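Local structure of dual specificity protein phosphatase 18 (Homo sapiens, 2ESB) at residues L39-N44 with R99-C104; S111-L116 with S145-Q150; D129-T134 with P139-N144. The protein removes phosphate from tyrosine, serine and threonine residues of proteins, and prefers phosphotyrosine over phosphothreonine in MAP kinase peptides. One frame throughout, in Å; residues are numbered along the deposited sequence.

Contact 1: residues L39-N44 with R99-C104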
loop_
_atom_site.group_PDB
_atom_site.type_symbol
_atom_site.label_atom_id
_atom_site.label_comp_id
_atom_site.label_asym_id
_atom_site.label_seq_id
_atom_site.Cartn_x
_atom_site.Cartn_y
_atom_site.Cartn_z
ATOM N N LEU A 39 5.651 1.799 -20.882
ATOM C CA LEU A 39 4.436 2.322 -21.504
ATOM C C LEU A 39 3.300 2.516 -20.519
ATOM O O LEU A 39 2.573 3.507 -20.579
ATOM C CB LEU A 39 3.963 1.392 -22.624
ATOM C CG LEU A 39 4.760 1.464 -23.924
ATOM C CD1 LEU A 39 4.165 0.493 -24.938
ATOM C CD2 LEU A 39 4.732 2.884 -24.460
ATOM N N MET A 40 3.152 1.555 -19.616
ATOM C CA MET A 40 2.102 1.607 -18.625
ATOM C C MET A 40 2.327 2.756 -17.653
ATOM O O MET A 40 1.379 3.402 -17.211
ATOM C CB MET A 40 2.047 0.285 -17.867
ATOM C CG MET A 40 0.748 0.084 -17.122
ATOM S SD MET A 40 0.563 -1.625 -16.645
ATOM C CE MET A 40 0.108 -2.328 -18.201
ATOM N N LEU A 41 3.584 2.999 -17.308
ATOM C CA LEU A 41 3.901 4.092 -16.398
ATOM C C LEU A 41 3.593 5.429 -17.074
ATOM O O LEU A 41 2.921 6.295 -16.503
ATOM C CB LEU A 41 5.382 4.047 -16.003
ATOM C CG LEU A 41 5.807 2.826 -15.181
ATOM C CD1 LEU A 41 7.308 2.851 -14.988
ATOM C CD2 LEU A 41 5.079 2.811 -13.836
ATOM N N SER A 42 4.072 5.609 -18.298
ATOM C CA SER A 42 3.825 6.876 -18.970
ATOM C C SER A 42 2.348 7.094 -19.309
ATOM O O SER A 42 1.830 8.205 -19.158
ATOM C CB SER A 42 4.693 6.993 -20.233
ATOM O OG SER A 42 4.474 5.911 -21.108
ATOM N N SER A 43 1.659 6.038 -19.733
ATOM C CA SER A 43 0.253 6.162 -20.100
ATOM C C SER A 43 -0.644 6.491 -18.898
ATOM O O SER A 43 -1.705 7.088 -19.056
ATOM C CB SER A 43 -0.236 4.879 -20.774
ATOM O OG SER A 43 -0.486 3.875 -19.811
ATOM N N ASN A 44 -0.230 6.089 -17.702
ATOM C CA ASN A 44 -1.000 6.391 -16.506
ATOM C C ASN A 44 -0.385 7.599 -15.811
ATOM O O ASN A 44 -0.723 7.920 -14.672
ATOM C CB ASN A 44 -1.017 5.185 -15.568
ATOM C CG ASN A 44 -1.928 4.084 -16.064
ATOM O OD1 ASN A 44 -3.133 4.126 -15.851
ATOM N ND2 ASN A 44 -1.355 3.103 -16.750
ATOM N N ARG A 99 1.719 11.646 -9.789
ATOM C CA ARG A 99 0.973 10.439 -9.443
ATOM C C ARG A 99 1.955 9.380 -8.945
ATOM O O ARG A 99 3.054 9.229 -9.479
ATOM C CB ARG A 99 0.205 9.907 -10.655
ATOM C CG ARG A 99 -0.831 10.879 -11.185
ATOM C CD ARG A 99 -1.721 10.229 -12.234
ATOM N NE ARG A 99 -2.503 11.247 -12.935
ATOM C CZ ARG A 99 -3.502 10.992 -13.770
ATOM N NH1 ARG A 99 -3.860 9.740 -14.018
ATOM N NH2 ARG A 99 -4.138 11.996 -14.368
ATOM N N THR A 100 1.536 8.635 -7.934
ATOM C CA THR A 100 2.395 7.628 -7.340
ATOM C C THR A 100 1.946 6.192 -7.571
ATOM O O THR A 100 0.756 5.884 -7.487
ATOM C CB THR A 100 2.480 7.850 -5.808
ATOM O OG1 THR A 100 2.939 9.184 -5.536
ATOM C CG2 THR A 100 3.424 6.852 -5.163
ATOM N N LEU A 101 2.915 5.323 -7.872
ATOM C CA LEU A 101 2.665 3.896 -8.007
ATOM C C LEU A 101 3.358 3.226 -6.832
ATOM O O LEU A 101 4.581 3.364 -6.644
ATOM C CB LEU A 101 3.248 3.291 -9.302
ATOM C CG LEU A 101 3.281 1.745 -9.323
ATOM C CD1 LEU A 101 1.848 1.165 -9.315
ATOM C CD2 LEU A 101 4.033 1.245 -10.560
ATOM N N LEU A 102 2.573 2.538 -6.017
ATOM C CA LEU A 102 3.105 1.769 -4.905
ATOM C C LEU A 102 3.109 0.343 -5.441
ATOM O O LEU A 102 2.089 -0.102 -5.946
ATOM C CB LEU A 102 2.152 1.786 -3.709
ATOM C CG LEU A 102 2.261 2.848 -2.629
ATOM C CD1 LEU A 102 1.067 2.699 -1.678
ATOM C CD2 LEU A 102 3.600 2.682 -1.891
ATOM N N HIS A 103 4.228 -0.372 -5.336
ATOM C CA HIS A 103 4.262 -1.764 -5.779
ATOM C C HIS A 103 5.192 -2.587 -4.896
ATOM O O HIS A 103 6.023 -2.054 -4.160
ATOM C CB HIS A 103 4.732 -1.876 -7.237
ATOM C CG HIS A 103 6.221 -1.788 -7.408
ATOM N ND1 HIS A 103 7.047 -2.891 -7.332
ATOM C CD2 HIS A 103 7.030 -0.730 -7.671
ATOM C CE1 HIS A 103 8.297 -2.518 -7.548
ATOM N NE2 HIS A 103 8.314 -1.213 -7.757
ATOM N N CYS A 104 5.016 -3.896 -4.946
ATOM C CA CYS A 104 5.884 -4.802 -4.218
ATOM C C CYS A 104 6.114 -5.933 -5.224
ATOM O O CYS A 104 6.237 -5.654 -6.426
ATOM C CB CYS A 104 5.243 -5.257 -2.890
ATOM S SG CYS A 104 3.526 -5.831 -2.931
#
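Leu41 pushes one methyl of its isobutyl fork, CD2, against the corresponding methyl of Leu101, the two CD2 atoms lying 3.8 Å apart where the side chains cross at about a right angle. Leu41 belongs to the short helix 38-43, Leu101 to strand 100-103 in the middle of the mixed sheet, so this methyl pair is where the last turn of the helix rests on the sheet. The CB of Leu101 points toward the helix, whereas the CB of Leu41 does not, and it is the far end of the Leu41 chain that closes the distance: with CG anti to the carbonyl carbon (chi1 -65°), the fork is carried over to the strand. Leucine suits both positions, since both are buried and a branched apolar end fills such a place without a polar group to satisfy. Tyr28 and Ser30 of the adjoining strand 27-30 also pack on Leu101.

The second touch comes just past the helix, at a more exposed spot. The carbonyl O of Asn44 sits 3.5 Å from CD of Arg99, a van der Waals meeting and not a hydrogen bond, and lies obliquely to the guanidinium group. The extended arginine carries its charge further, and its NH1 is hydrogen-bonded to the hydroxyl of Tyr28. Asn44 itself turns back on its own helix: ND2 of Asn44 donates to Met40 O at 2.8 Å in a nearly straight bond (171°), with the acceptor practically in the amide plane. Met40 O also receives the backbone N of Asn44, so two N-H groups of a single residue grip one carbonyl and tie off the helix end.

No hydrogen bond crosses; the leucine pair is a dispersion contact, and the carbonyl near the arginine probably adds a weak electrostatic attraction.

Contact 2: residues S111-L116 with S145-Q150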
loop_
_atom_site.group_PDB
_atom_site.type_symbol
_atom_site.label_atom_id
_atom_site.label_comp_id
_atom_site.label_asym_id
_atom_site.label_seq_id
_atom_site.Cartn_x
_atom_site.Cartn_y
_atom_site.Cartn_z
ATOM N N SER A 111 2.715 -3.508 -0.544
ATOM C CA SER A 111 2.243 -2.225 -1.069
ATOM C C SER A 111 0.809 -1.945 -0.601
ATOM O O SER A 111 0.450 -0.800 -0.309
ATOM C CB SER A 111 2.335 -2.195 -2.611
ATOM O OG SER A 111 1.643 -3.284 -3.216
ATOM N N ALA A 112 -0.006 -2.989 -0.501
ATOM C CA ALA A 112 -1.391 -2.815 -0.073
ATOM C C ALA A 112 -1.481 -2.221 1.330
ATOM O O ALA A 112 -2.317 -1.358 1.592
ATOM C CB ALA A 112 -2.136 -4.149 -0.129
ATOM N N ALA A 113 -0.617 -2.676 2.228
ATOM C CA ALA A 113 -0.621 -2.175 3.600
ATOM C C ALA A 113 -0.290 -0.688 3.654
ATOM O O ALA A 113 -0.909 0.066 4.415
ATOM C CB ALA A 113 0.375 -2.964 4.454
ATOM N N LEU A 114 0.683 -0.252 2.856
ATOM C CA LEU A 114 1.033 1.170 2.862
ATOM C C LEU A 114 -0.115 1.994 2.285
ATOM O O LEU A 114 -0.371 3.120 2.725
ATOM C CB LEU A 114 2.322 1.429 2.075
ATOM C CG LEU A 114 3.596 0.913 2.760
ATOM C CD1 LEU A 114 4.814 1.506 2.095
ATOM C CD2 LEU A 114 3.598 1.312 4.229
ATOM N N CYS A 115 -0.808 1.425 1.303
ATOM C CA CYS A 115 -1.943 2.103 0.698
ATOM C C CYS A 115 -3.036 2.312 1.755
ATOM O O CYS A 115 -3.606 3.398 1.852
ATOM C CB CYS A 115 -2.493 1.287 -0.470
ATOM S SG CYS A 115 -4.022 1.996 -1.185
ATOM N N LEU A 116 -3.320 1.274 2.548
ATOM C CA LEU A 116 -4.340 1.390 3.589
ATOM C C LEU A 116 -3.972 2.482 4.590
ATOM O O LEU A 116 -4.827 3.268 4.999
ATOM C CB LEU A 116 -4.533 0.057 4.333
ATOM C CG LEU A 116 -5.002 -1.132 3.488
ATOM C CD1 LEU A 116 -5.201 -2.348 4.387
ATOM C CD2 LEU A 116 -6.306 -0.782 2.761
ATOM N N SER A 145 -1.002 -11.080 8.315
ATOM C CA SER A 145 -1.528 -10.768 9.640
ATOM C C SER A 145 -0.721 -9.789 10.489
ATOM O O SER A 145 -1.291 -9.038 11.291
ATOM C CB SER A 145 -1.778 -12.068 10.426
ATOM O OG SER A 145 -2.893 -12.756 9.876
ATOM N N GLY A 146 0.595 -9.793 10.342
ATOM C CA GLY A 146 1.403 -8.860 11.114
ATOM C C GLY A 146 1.138 -7.428 10.655
ATOM O O GLY A 146 1.096 -6.495 11.458
ATOM N N PHE A 147 0.966 -7.243 9.352
ATOM C CA PHE A 147 0.690 -5.910 8.830
ATOM C C PHE A 147 -0.694 -5.459 9.318
ATOM O O PHE A 147 -0.915 -4.281 9.577
ATOM C CB PHE A 147 0.755 -5.916 7.293
ATOM C CG PHE A 147 2.147 -6.148 6.735
ATOM C CD1 PHE A 147 2.330 -6.429 5.381
ATOM C CD2 PHE A 147 3.269 -6.071 7.560
ATOM C CE1 PHE A 147 3.613 -6.631 4.851
ATOM C CE2 PHE A 147 4.556 -6.269 7.049
ATOM C CZ PHE A 147 4.731 -6.550 5.692
ATOM N N TRP A 148 -1.626 -6.397 9.452
ATOM C CA TRP A 148 -2.948 -6.043 9.947
ATOM C C TRP A 148 -2.843 -5.515 11.380
ATOM O O TRP A 148 -3.444 -4.495 11.719
ATOM C CB TRP A 148 -3.899 -7.242 9.879
ATOM C CG TRP A 148 -4.550 -7.370 8.536
ATOM C CD1 TRP A 148 -4.308 -8.318 7.589
ATOM C CD2 TRP A 148 -5.532 -6.486 7.980
ATOM N NE1 TRP A 148 -5.075 -8.080 6.470
ATOM C CE2 TRP A 148 -5.835 -6.959 6.686
ATOM C CE3 TRP A 148 -6.184 -5.334 8.454
ATOM C CZ2 TRP A 148 -6.766 -6.320 5.851
ATOM C CZ3 TRP A 148 -7.109 -4.697 7.623
ATOM C CH2 TRP A 148 -7.390 -5.192 6.337
ATOM N N GLU A 149 -2.070 -6.195 12.221
ATOM C CA GLU A 149 -1.893 -5.740 13.602
ATOM C C GLU A 149 -1.287 -4.331 13.595
ATOM O O GLU A 149 -1.654 -3.470 14.401
ATOM C CB GLU A 149 -0.952 -6.681 14.364
ATOM C CG GLU A 149 -1.531 -8.043 14.709
ATOM C CD GLU A 149 -0.449 -9.055 15.074
ATOM O OE1 GLU A 149 0.524 -8.666 15.756
ATOM O OE2 GLU A 149 -0.575 -10.236 14.685
ATOM N N GLN A 150 -0.334 -4.107 12.695
ATOM C CA GLN A 150 0.301 -2.798 12.588
ATOM C C GLN A 150 -0.694 -1.738 12.126
ATOM O O GLN A 150 -0.690 -0.605 12.629
ATOM C CB GLN A 150 1.494 -2.867 11.633
ATOM C CG GLN A 150 2.706 -3.563 12.254
ATOM C CD GLN A 150 3.770 -3.903 11.230
ATOM O OE1 GLN A 150 4.118 -3.076 10.397
ATOM N NE2 GLN A 150 4.297 -5.125 11.293
#
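Two helices face each other here, 110-122 and 145-159, and their backbones come nearest at Ala113 and Phe147, whose CA atoms are 6.6 Å apart. Alanine suits that point of approach because a lone methyl takes up little of the gap between the backbones. Ala113 CB lies 4.1 Å from Phe147 CD1, and Phe147 CB is equally near, so the methyl rests in the angle between the ring and its stem. Phe147 also packs on Asp73 and Ser109, and its side chain is about 8 Å from that of Cys104, the predicted phosphocysteine.

One turn on from Ala113, Leu116 meets Trp148, the next residue after Phe147. Leu116 points its CB toward the other helix, and Leu116 CD1 meets Trp148 CH2, at the far corner of the six-membered ring, at 4.1 Å, the two side chains crossing at a slant. The CB of Trp148 points away; with CG anti to the carbonyl carbon (chi1 -86°), the long indole sweeps back until its outer end reaches the leucine. A ring of this length can span a distance that a shorter side chain could not. Its polar atom NE1 is hydrogen-bonded to the hydroxyl of Tyr178.

All four touching residues are buried and none uses a polar atom across the interface, so the helices meet through apolar surface only, and shape, not directed bonding, fixes how they fit.

Contact 3: residues D129-T134 with P139-N144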
loop_
_atom_site.group_PDB
_atom_site.type_symbol
_atom_site.label_atom_id
_atom_site.label_comp_id
_atom_site.label_asym_id
_atom_site.label_seq_id
_atom_site.Cartn_x
_atom_site.Cartn_y
_atom_site.Cartn_z
ATOM N N ASP A 129 -13.138 0.839 6.052
ATOM C CA ASP A 129 -13.543 1.476 4.795
ATOM C C ASP A 129 -12.378 1.574 3.818
ATOM O O ASP A 129 -12.558 1.433 2.608
ATOM C CB ASP A 129 -14.148 2.867 5.040
ATOM C CG ASP A 129 -15.537 2.802 5.684
ATOM O OD1 ASP A 129 -16.158 1.717 5.681
ATOM O OD2 ASP A 129 -16.017 3.841 6.189
ATOM N N ALA A 130 -11.181 1.807 4.335
ATOM C CA ALA A 130 -10.014 1.873 3.463
ATOM C C ALA A 130 -9.813 0.500 2.819
ATOM O O ALA A 130 -9.464 0.400 1.641
ATOM C CB ALA A 130 -8.780 2.269 4.273
ATOM N N HIS A 131 -10.027 -0.568 3.589
ATOM C CA HIS A 131 -9.859 -1.906 3.029
ATOM C C HIS A 131 -10.940 -2.238 1.987
ATOM O O HIS A 131 -10.637 -2.766 0.914
ATOM C CB HIS A 131 -9.869 -2.979 4.131
ATOM C CG HIS A 131 -9.829 -4.380 3.595
ATOM N ND1 HIS A 131 -10.969 -5.114 3.352
ATOM C CD2 HIS A 131 -8.795 -5.133 3.147
ATOM C CE1 HIS A 131 -10.642 -6.257 2.770
ATOM N NE2 HIS A 131 -9.328 -6.292 2.633
ATOM N N THR A 132 -12.197 -1.938 2.301
ATOM C CA THR A 132 -13.290 -2.219 1.367
ATOM C C THR A 132 -13.023 -1.519 0.039
ATOM O O THR A 132 -13.177 -2.105 -1.038
ATOM C CB THR A 132 -14.641 -1.720 1.919
ATOM O OG1 THR A 132 -14.865 -2.301 3.210
ATOM C CG2 THR A 132 -15.791 -2.112 0.978
ATOM N N TRP A 133 -12.621 -0.259 0.125
ATOM C CA TRP A 133 -12.321 0.532 -1.061
ATOM C C TRP A 133 -11.148 -0.060 -1.847
ATOM O O TRP A 133 -11.248 -0.279 -3.052
ATOM C CB TRP A 133 -11.992 1.980 -0.665
ATOM C CG TRP A 133 -11.552 2.836 -1.844
ATOM C CD1 TRP A 133 -10.267 3.020 -2.303
ATOM C CD2 TRP A 133 -12.406 3.533 -2.758
ATOM N NE1 TRP A 133 -10.276 3.790 -3.458
ATOM C CE2 TRP A 133 -11.577 4.113 -3.755
ATOM C CE3 TRP A 133 -13.793 3.724 -2.836
ATOM C CZ2 TRP A 133 -12.095 4.866 -4.814
ATOM C CZ3 TRP A 133 -14.305 4.476 -3.893
ATOM C CH2 TRP A 133 -13.457 5.036 -4.864
ATOM N N THR A 134 -10.040 -0.326 -1.165
ATOM C CA THR A 134 -8.864 -0.855 -1.857
ATOM C C THR A 134 -9.140 -2.211 -2.489
ATOM O O THR A 134 -8.747 -2.469 -3.637
ATOM C CB THR A 134 -7.640 -0.925 -0.902
ATOM O OG1 THR A 134 -7.370 0.388 -0.384
ATOM C CG2 THR A 134 -6.398 -1.413 -1.648
ATOM N N PRO A 139 -8.925 -6.509 -6.171
ATOM C CA PRO A 139 -9.436 -7.715 -5.513
ATOM C C PRO A 139 -8.446 -8.614 -4.784
ATOM O O PRO A 139 -8.762 -9.155 -3.723
ATOM C CB PRO A 139 -10.135 -8.455 -6.655
ATOM C CG PRO A 139 -10.659 -7.341 -7.490
ATOM C CD PRO A 139 -9.476 -6.396 -7.536
ATOM N N ILE A 140 -7.251 -8.780 -5.333
ATOM C CA ILE A 140 -6.289 -9.672 -4.705
ATOM C C ILE A 140 -5.514 -9.163 -3.497
ATOM O O ILE A 140 -4.712 -9.911 -2.952
ATOM C CB ILE A 140 -5.251 -10.187 -5.721
ATOM C CG1 ILE A 140 -4.417 -9.016 -6.241
ATOM C CG2 ILE A 140 -5.952 -10.914 -6.872
ATOM C CD1 ILE A 140 -3.329 -9.424 -7.206
ATOM N N ILE A 141 -5.722 -7.920 -3.062
ATOM C CA ILE A 141 -4.947 -7.447 -1.912
ATOM C C ILE A 141 -5.224 -8.274 -0.661
ATOM O O ILE A 141 -6.368 -8.653 -0.384
ATOM C CB ILE A 141 -5.192 -5.944 -1.579
ATOM C CG1 ILE A 141 -6.658 -5.706 -1.218
ATOM C CG2 ILE A 141 -4.785 -5.079 -2.772
ATOM C CD1 ILE A 141 -6.844 -4.617 -0.198
ATOM N N ARG A 142 -4.162 -8.564 0.081
ATOM C CA ARG A 142 -4.274 -9.340 1.305
ATOM C C ARG A 142 -3.041 -9.165 2.185
ATOM O O ARG A 142 -2.115 -9.962 2.136
ATOM C CB ARG A 142 -4.482 -10.826 0.982
ATOM C CG ARG A 142 -4.492 -11.722 2.224
ATOM C CD ARG A 142 -5.173 -13.061 1.997
ATOM N NE ARG A 142 -6.625 -12.924 1.970
ATOM C CZ ARG A 142 -7.460 -13.552 2.795
ATOM N NH1 ARG A 142 -6.995 -14.375 3.727
ATOM N NH2 ARG A 142 -8.766 -13.349 2.691
ATOM N N PRO A 143 -3.014 -8.106 3.004
ATOM C CA PRO A 143 -1.860 -7.881 3.881
ATOM C C PRO A 143 -1.677 -9.090 4.816
ATOM O O PRO A 143 -2.665 -9.707 5.228
ATOM C CB PRO A 143 -2.269 -6.638 4.666
ATOM C CG PRO A 143 -3.170 -5.895 3.704
ATOM C CD PRO A 143 -4.006 -7.024 3.137
ATOM N N ASN A 144 -0.435 -9.432 5.153
ATOM C CA ASN A 144 -0.228 -10.556 6.063
ATOM C C ASN A 144 -0.731 -10.119 7.431
ATOM O O ASN A 144 -0.895 -8.918 7.678
ATOM C CB ASN A 144 1.251 -11.000 6.104
ATOM C CG ASN A 144 2.174 -9.993 6.788
ATOM O OD1 ASN A 144 1.970 -9.617 7.946
ATOM N ND2 ASN A 144 3.219 -9.573 6.073
HETATM O O HOH W 1 -7.729 -8.467 1.933
#
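This is a buried, local contact, in which the loop that leaves helix 127-137 folds back onto that same helix before helix 145-159 begins. One side chain, Ile141, carries it from the loop. Ile141 CD1 lies 3.5 Å from Thr134 CG2 and 3.9 Å from His131 CD2, so that a single methyl meets residues from successive turns of the helix. Ile141 and Thr134 cross at about a right angle, while the imidazole and the isoleucine slide past each other in opposite directions.

Threonine suits its place because its two branches do different work. Thr134 OG1 donates to Ala130 O, 2.9 Å away, and the backbone N of Thr134 reaches that carbonyl from the opposite face of its plane. CG2, anti to the backbone N, is thereby presented to Ile141. Replacing Thr134 with a glycine would probably open a gap beside the isoleucine methyl and leave Ala130 O with one donor fewer.

The polar link between the segments is indirect. A water lies in the ring plane at the edge of His131, 2.8 Å from His131 NE2, and donates to Ile141 O at 2.7 Å. Histidine thus serves both ways, giving carbon surface to CD1 and a polar edge to the water.

Ile141 also packs on Ala112 of helix 110-122, and further along Asn144 is the N-cap of helix 145-159, its OD1 accepting from Phe147 N. This helix-loop-helix connection from 127-137 to 145-159, ending at the Asn144 N-cap, is part of the helical layer packed beside the sheet in the dual-specificity phosphatase catalytic domain.

Overall arrangement
Contacts 2 and 3 belong to the buried helical side of the domain and touch each other, with Trp148 meeting His131 and Leu116 lying against Thr134; helices 110-122, 127-137 and 145-159 follow one another in the chain and pack through these residues. Contact 1, on the far side of the sheet and only partly buried, pairs a helix with a strand. It reaches contact 2 through the chain running into helix 110-122, where Cys104, the predicted phosphocysteine, lies beside Ser111, and through Leu102, which packs on that helix from the face of strand 100-103 away from Leu101. Contact 2 is wholly apolar, contact 1 has an arginine at its more exposed end, and contact 3 a bridging water.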